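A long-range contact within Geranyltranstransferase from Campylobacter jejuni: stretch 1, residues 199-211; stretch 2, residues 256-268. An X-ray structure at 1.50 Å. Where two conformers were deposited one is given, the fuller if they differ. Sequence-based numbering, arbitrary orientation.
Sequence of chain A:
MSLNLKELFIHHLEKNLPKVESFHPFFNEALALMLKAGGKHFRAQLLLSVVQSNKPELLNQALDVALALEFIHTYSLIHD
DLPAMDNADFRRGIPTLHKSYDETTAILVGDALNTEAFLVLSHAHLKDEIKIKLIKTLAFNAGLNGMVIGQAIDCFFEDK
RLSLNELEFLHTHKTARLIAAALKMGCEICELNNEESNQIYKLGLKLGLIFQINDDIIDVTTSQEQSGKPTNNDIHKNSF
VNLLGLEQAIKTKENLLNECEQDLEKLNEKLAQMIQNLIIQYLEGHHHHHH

Stretch 1 199-211: QIYKLGLKLGLIF
Stretch 2 (256-268) LLNECEQDLEKLN

Residues 199-211 are helical throughout, within a helix that extends beyond both ends of the stretch; the second stretch enters already helical and remains so through Leu-264, running nearly antiparallel to the first. The axes approach to 10.1 Å, with 153° between their N-to-C directions (signed crossing angle -153°). The register is set by CA-CA distances of 6.7 Å for Ile-210 and Leu-256, 6.8 Å for Leu-203 and Cys-260, and 8.5 Å for Ile-200 and Leu-267. Together the two surfaces bury 607 Å².

Phi/psi values near -63/-42 accompany the i to i-4 bonds within each stretch. In the first, these run from Leu-203 N to Gln-199 O (3.0 Å) through Phe-211 N to Leu-207 O (2.9 Å). In the second they run from Cys-260 N to Leu-256 O (2.9 Å) through Glu-265 N to Glu-261 O (3.2 Å). At Glu-265 (-62/-21) and Lys-266 (-87/-4) the pattern tightens to i-3, with Lys-266 N bonded to Asp-263 O (3.1 Å) and Leu-267 N to Leu-264 O (3.0 Å), before Leu-267 turns extended (-93/163) and Asn-268 takes the N-cap position of a following helix.

The hydrogen bonds between the stretches come from one donor, Lys-206 NZ. Its side chain (t, t, m, t) sits as a knob among Leu-256, Glu-259, Cys-260 and Asp-263. The ammonium forms a salt bridge with a short hydrogen bond from Lys-206 NZ to Glu-259 OE1 (2.8 Å), where Glu-259 is m, t with chi3 near 3°. A second salt bridge carries only a weak hydrogen bond, from Lys-206 NZ to Asp-263 OD2 (3.4 Å), with Asp-263 chi1 m and chi2 -27°. One positive charge therefore serves two carboxylates a helical turn apart, while the aliphatic stem packs against Cys-260, Lys-206 CD lying 3.3 Å from Cys-260 SG.

Cys-260 (m), given in one of its two conformers, is the reciprocal knob, set among Leu-203, Lys-206, Leu-207 and Ile-210. Cys-260 SG lies 3.4 Å from Ile-210 CD1, 3.7 Å from Leu-203 CD1 and 3.9 Å from Leu-207 CD2.

Apolar contacts extend the packing both ways; these branched side chains have no polar atoms to pair and meet at van der Waals distances, which removes apolar surface from water. Ile-210 CG1 (m, t) lies 3.6 Å from Leu-256 CB, and Leu-209 CD2 (t, p) meets Leu-256 CD1 (m, t) at 3.7 Å. Toward the other end, Leu-203 CD2 (t, p) comes to 3.9 Å from Leu-264 CD2 (m, t), and Ile-200 CG1 (m, t) reaches Leu-267 CD2 (m, t) at 3.6 Å.

Away from the contact, Gln-262 NE2 donates to Asn-258 OD1 (2.9 Å), and Tyr-201 OH is hydrogen-bonded elsewhere in the structure.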

# COMPACT_ATOMS: atom_id res chain seq x y z
N GLN A 199 11.79 21.18 10.58
CA GLN A 199 13.05 20.99 11.30
C GLN A 199 13.13 19.59 11.89
O GLN A 199 14.20 18.96 11.87
CB GLN A 199 13.22 22.05 12.40
CG GLN A 199 13.43 23.43 11.81
CD GLN A 199 13.68 24.50 12.86
OE1 GLN A 199 14.12 25.60 12.53
NE2 GLN A 199 13.38 24.19 14.12
N ILE A 200 12.01 19.11 12.40
CA ILE A 200 11.98 17.79 13.04
C ILE A 200 12.10 16.67 11.99
O ILE A 200 12.79 15.68 12.21
CB ILE A 200 10.72 17.69 13.94
CG1 ILE A 200 10.92 18.54 15.20
CG2 ILE A 200 10.42 16.27 14.32
CD1 ILE A 200 9.62 18.89 15.94
N TYR A 201 11.49 16.85 10.83
CA TYR A 201 11.69 15.91 9.72
C TYR A 201 13.18 15.83 9.35
O TYR A 201 13.74 14.75 9.19
CB TYR A 201 10.85 16.34 8.52
CG TYR A 201 10.94 15.42 7.32
CD1 TYR A 201 10.06 14.35 7.16
CD2 TYR A 201 11.91 15.62 6.34
CE1 TYR A 201 10.13 13.53 6.04
CE2 TYR A 201 11.99 14.80 5.23
CZ TYR A 201 11.10 13.75 5.08
OH TYR A 201 11.17 12.94 3.98
N LYS A 202 13.83 16.99 9.25
CA LYS A 202 15.25 17.02 8.91
C LYS A 202 16.11 16.33 9.98
O LYS A 202 17.10 15.68 9.65
CB LYS A 202 15.71 18.45 8.68
CG LYS A 202 15.16 19.03 7.40
CD LYS A 202 15.71 20.43 7.18
CE LYS A 202 15.34 20.96 5.80
NZ LYS A 202 16.33 21.96 5.31
N LEU A 203 15.72 16.45 11.24
CA LEU A 203 16.42 15.73 12.30
C LEU A 203 16.27 14.22 12.11
O LEU A 203 17.24 13.47 12.25
CB LEU A 203 15.90 16.15 13.67
CG LEU A 203 16.35 15.31 14.86
CD1 LEU A 203 17.87 15.39 15.07
CD2 LEU A 203 15.62 15.75 16.14
N GLY A 204 15.06 13.77 11.76
CA GLY A 204 14.86 12.36 11.44
C GLY A 204 15.77 11.86 10.32
O GLY A 204 16.32 10.76 10.40
N LEU A 205 15.95 12.67 9.28
CA LEU A 205 16.82 12.28 8.17
C LEU A 205 18.24 12.08 8.67
O LEU A 205 18.93 11.14 8.26
CB LEU A 205 16.83 13.35 7.08
CG LEU A 205 15.54 13.58 6.32
CD1 LEU A 205 15.76 14.71 5.32
CD2 LEU A 205 15.03 12.29 5.62
N LYS A 206 18.68 12.98 9.54
CA LYS A 206 20.04 12.90 10.08
C LYS A 206 20.21 11.65 10.95
O LYS A 206 21.21 10.96 10.86
CB LYS A 206 20.39 14.17 10.87
CG LYS A 206 21.87 14.30 11.17
CD LYS A 206 22.20 15.65 11.76
CE LYS A 206 22.09 16.73 10.72
NZ LYS A 206 22.48 18.04 11.29
N LEU A 207 19.21 11.36 11.77
CA LEU A 207 19.28 10.17 12.62
C LEU A 207 19.38 8.92 11.76
O LEU A 207 20.17 8.02 12.06
CB LEU A 207 18.03 10.08 13.50
CG LEU A 207 17.95 11.14 14.60
CD1 LEU A 207 16.70 10.92 15.40
CD2 LEU A 207 19.19 11.08 15.48
N GLY A 208 18.58 8.87 10.70
CA GLY A 208 18.61 7.73 9.81
C GLY A 208 19.99 7.49 9.23
O GLY A 208 20.48 6.36 9.19
N LEU A 209 20.63 8.57 8.78
CA LEU A 209 21.98 8.50 8.22
C LEU A 209 22.99 8.07 9.28
O LEU A 209 23.85 7.22 9.03
CB LEU A 209 22.36 9.87 7.67
CG LEU A 209 23.78 10.10 7.16
CD1 LEU A 209 24.07 9.16 6.01
CD2 LEU A 209 23.91 11.55 6.73
N ILE A 210 22.90 8.67 10.46
CA ILE A 210 23.79 8.31 11.56
C ILE A 210 23.70 6.81 11.84
O ILE A 210 24.72 6.14 12.02
CB ILE A 210 23.43 9.08 12.84
CG1 ILE A 210 23.86 10.54 12.72
CG2 ILE A 210 24.10 8.44 14.07
CD1 ILE A 210 23.27 11.44 13.78
N PHE A 211 22.48 6.28 11.86
CA PHE A 211 22.33 4.87 12.20
C PHE A 211 23.03 3.98 11.18
O PHE A 211 23.66 2.98 11.54
CB PHE A 211 20.85 4.47 12.27
CG PHE A 211 20.09 5.14 13.38
CD1 PHE A 211 20.75 5.69 14.47
CD2 PHE A 211 18.71 5.20 13.34
CE1 PHE A 211 20.03 6.30 15.49
CE2 PHE A 211 17.99 5.81 14.35
CZ PHE A 211 18.66 6.36 15.43
N LEU A 256 28.00 14.35 12.88
CA LEU A 256 26.55 14.31 12.72
C LEU A 256 25.83 14.23 14.05
O LEU A 256 24.83 14.91 14.25
CB LEU A 256 26.14 13.14 11.82
CG LEU A 256 26.49 13.36 10.35
CD1 LEU A 256 26.27 12.09 9.55
CD2 LEU A 256 25.70 14.53 9.75
N LEU A 257 26.33 13.40 14.97
CA LEU A 257 25.78 13.32 16.32
C LEU A 257 25.86 14.65 17.07
O LEU A 257 24.92 15.02 17.77
CB LEU A 257 26.46 12.21 17.13
CG LEU A 257 25.89 10.80 16.91
CD1 LEU A 257 26.80 9.72 17.50
CD2 LEU A 257 24.46 10.71 17.47
N ASN A 258 26.97 15.37 16.93
CA ASN A 258 27.08 16.69 17.56
C ASN A 258 26.06 17.67 16.98
O ASN A 258 25.48 18.47 17.71
CB ASN A 258 28.49 17.26 17.45
CG ASN A 258 28.62 18.62 18.12
OD1 ASN A 258 28.66 19.65 17.45
ND2 ASN A 258 28.66 18.62 19.45
N GLU A 259 25.84 17.60 15.67
CA GLU A 259 24.81 18.42 15.06
C GLU A 259 23.44 18.04 15.61
O GLU A 259 22.62 18.90 15.94
CB GLU A 259 24.84 18.27 13.54
CG GLU A 259 26.07 18.89 12.91
CD GLU A 259 26.16 18.64 11.43
OE1 GLU A 259 25.23 18.03 10.86
OE2 GLU A 259 27.17 19.06 10.83
N CYS A 260 23.19 16.74 15.73
CA CYS A 260 21.92 16.30 16.29
C CYS A 260 21.73 16.79 17.72
O CYS A 260 20.62 17.15 18.10
CB CYS A 260 21.75 14.77 16.20
SG CYS A 260 21.35 14.16 14.54
N GLU A 261 22.81 16.83 18.50
CA GLU A 261 22.75 17.33 19.87
C GLU A 261 22.26 18.79 19.88
O GLU A 261 21.43 19.18 20.72
CB GLU A 261 24.13 17.21 20.53
CG GLU A 261 24.27 17.85 21.90
CD GLU A 261 25.67 17.65 22.49
OE1 GLU A 261 26.13 16.49 22.57
OE2 GLU A 261 26.32 18.65 22.87
N GLN A 262 22.76 19.59 18.95
CA GLN A 262 22.33 20.98 18.83
C GLN A 262 20.86 21.07 18.40
O GLN A 262 20.10 21.90 18.92
CB GLN A 262 23.23 21.72 17.84
CG GLN A 262 24.68 21.73 18.26
CD GLN A 262 25.58 22.35 17.22
OE1 GLN A 262 25.26 23.39 16.64
NE2 GLN A 262 26.72 21.72 16.99
N ASP A 263 20.47 20.22 17.46
CA ASP A 263 19.10 20.19 16.97
C ASP A 263 18.13 19.77 18.07
O ASP A 263 17.01 20.29 18.17
CB ASP A 263 18.97 19.25 15.77
CG ASP A 263 19.83 19.68 14.58
OD1 ASP A 263 20.12 20.89 14.46
OD2 ASP A 263 20.22 18.80 13.78
N LEU A 264 18.56 18.84 18.92
CA LEU A 264 17.70 18.38 20.01
C LEU A 264 17.48 19.49 21.04
O LEU A 264 16.40 19.58 21.62
CB LEU A 264 18.29 17.12 20.66
CG LEU A 264 18.14 15.83 19.85
CD1 LEU A 264 19.10 14.76 20.36
CD2 LEU A 264 16.70 15.33 19.87
N GLU A 265 18.50 20.33 21.25
CA GLU A 265 18.38 21.45 22.19
C GLU A 265 17.30 22.43 21.77
O GLU A 265 16.80 23.18 22.59
CB GLU A 265 19.70 22.21 22.37
CG GLU A 265 20.71 21.43 23.20
CD GLU A 265 21.62 22.31 24.07
OE1 GLU A 265 21.79 23.51 23.77
OE2 GLU A 265 22.17 21.78 25.06
N LYS A 266 16.94 22.41 20.49
CA LYS A 266 15.89 23.29 19.97
C LYS A 266 14.47 22.73 20.10
O LYS A 266 13.50 23.39 19.75
CB LYS A 266 16.17 23.62 18.50
CG LYS A 266 17.39 24.47 18.27
CD LYS A 266 17.19 25.84 18.87
CE LYS A 266 18.28 26.80 18.45
NZ LYS A 266 18.13 28.06 19.20
N LEU A 267 14.36 21.50 20.59
CA LEU A 267 13.07 20.89 20.85
C LEU A 267 12.66 21.12 22.30
O LEU A 267 13.48 21.47 23.14
CB LEU A 267 13.14 19.37 20.64
CG LEU A 267 13.56 18.87 19.26
CD1 LEU A 267 13.50 17.35 19.20
CD2 LEU A 267 12.65 19.47 18.22
N ASN A 268 11.38 20.94 22.58
CA ASN A 268 10.95 20.86 23.97
C ASN A 268 11.83 19.89 24.73
O ASN A 268 12.14 18.80 24.24
CB ASN A 268 9.49 20.41 24.03
CG ASN A 268 9.04 20.12 25.44
OD1 ASN A 268 8.65 21.02 26.19
ND2 ASN A 268 9.10 18.85 25.81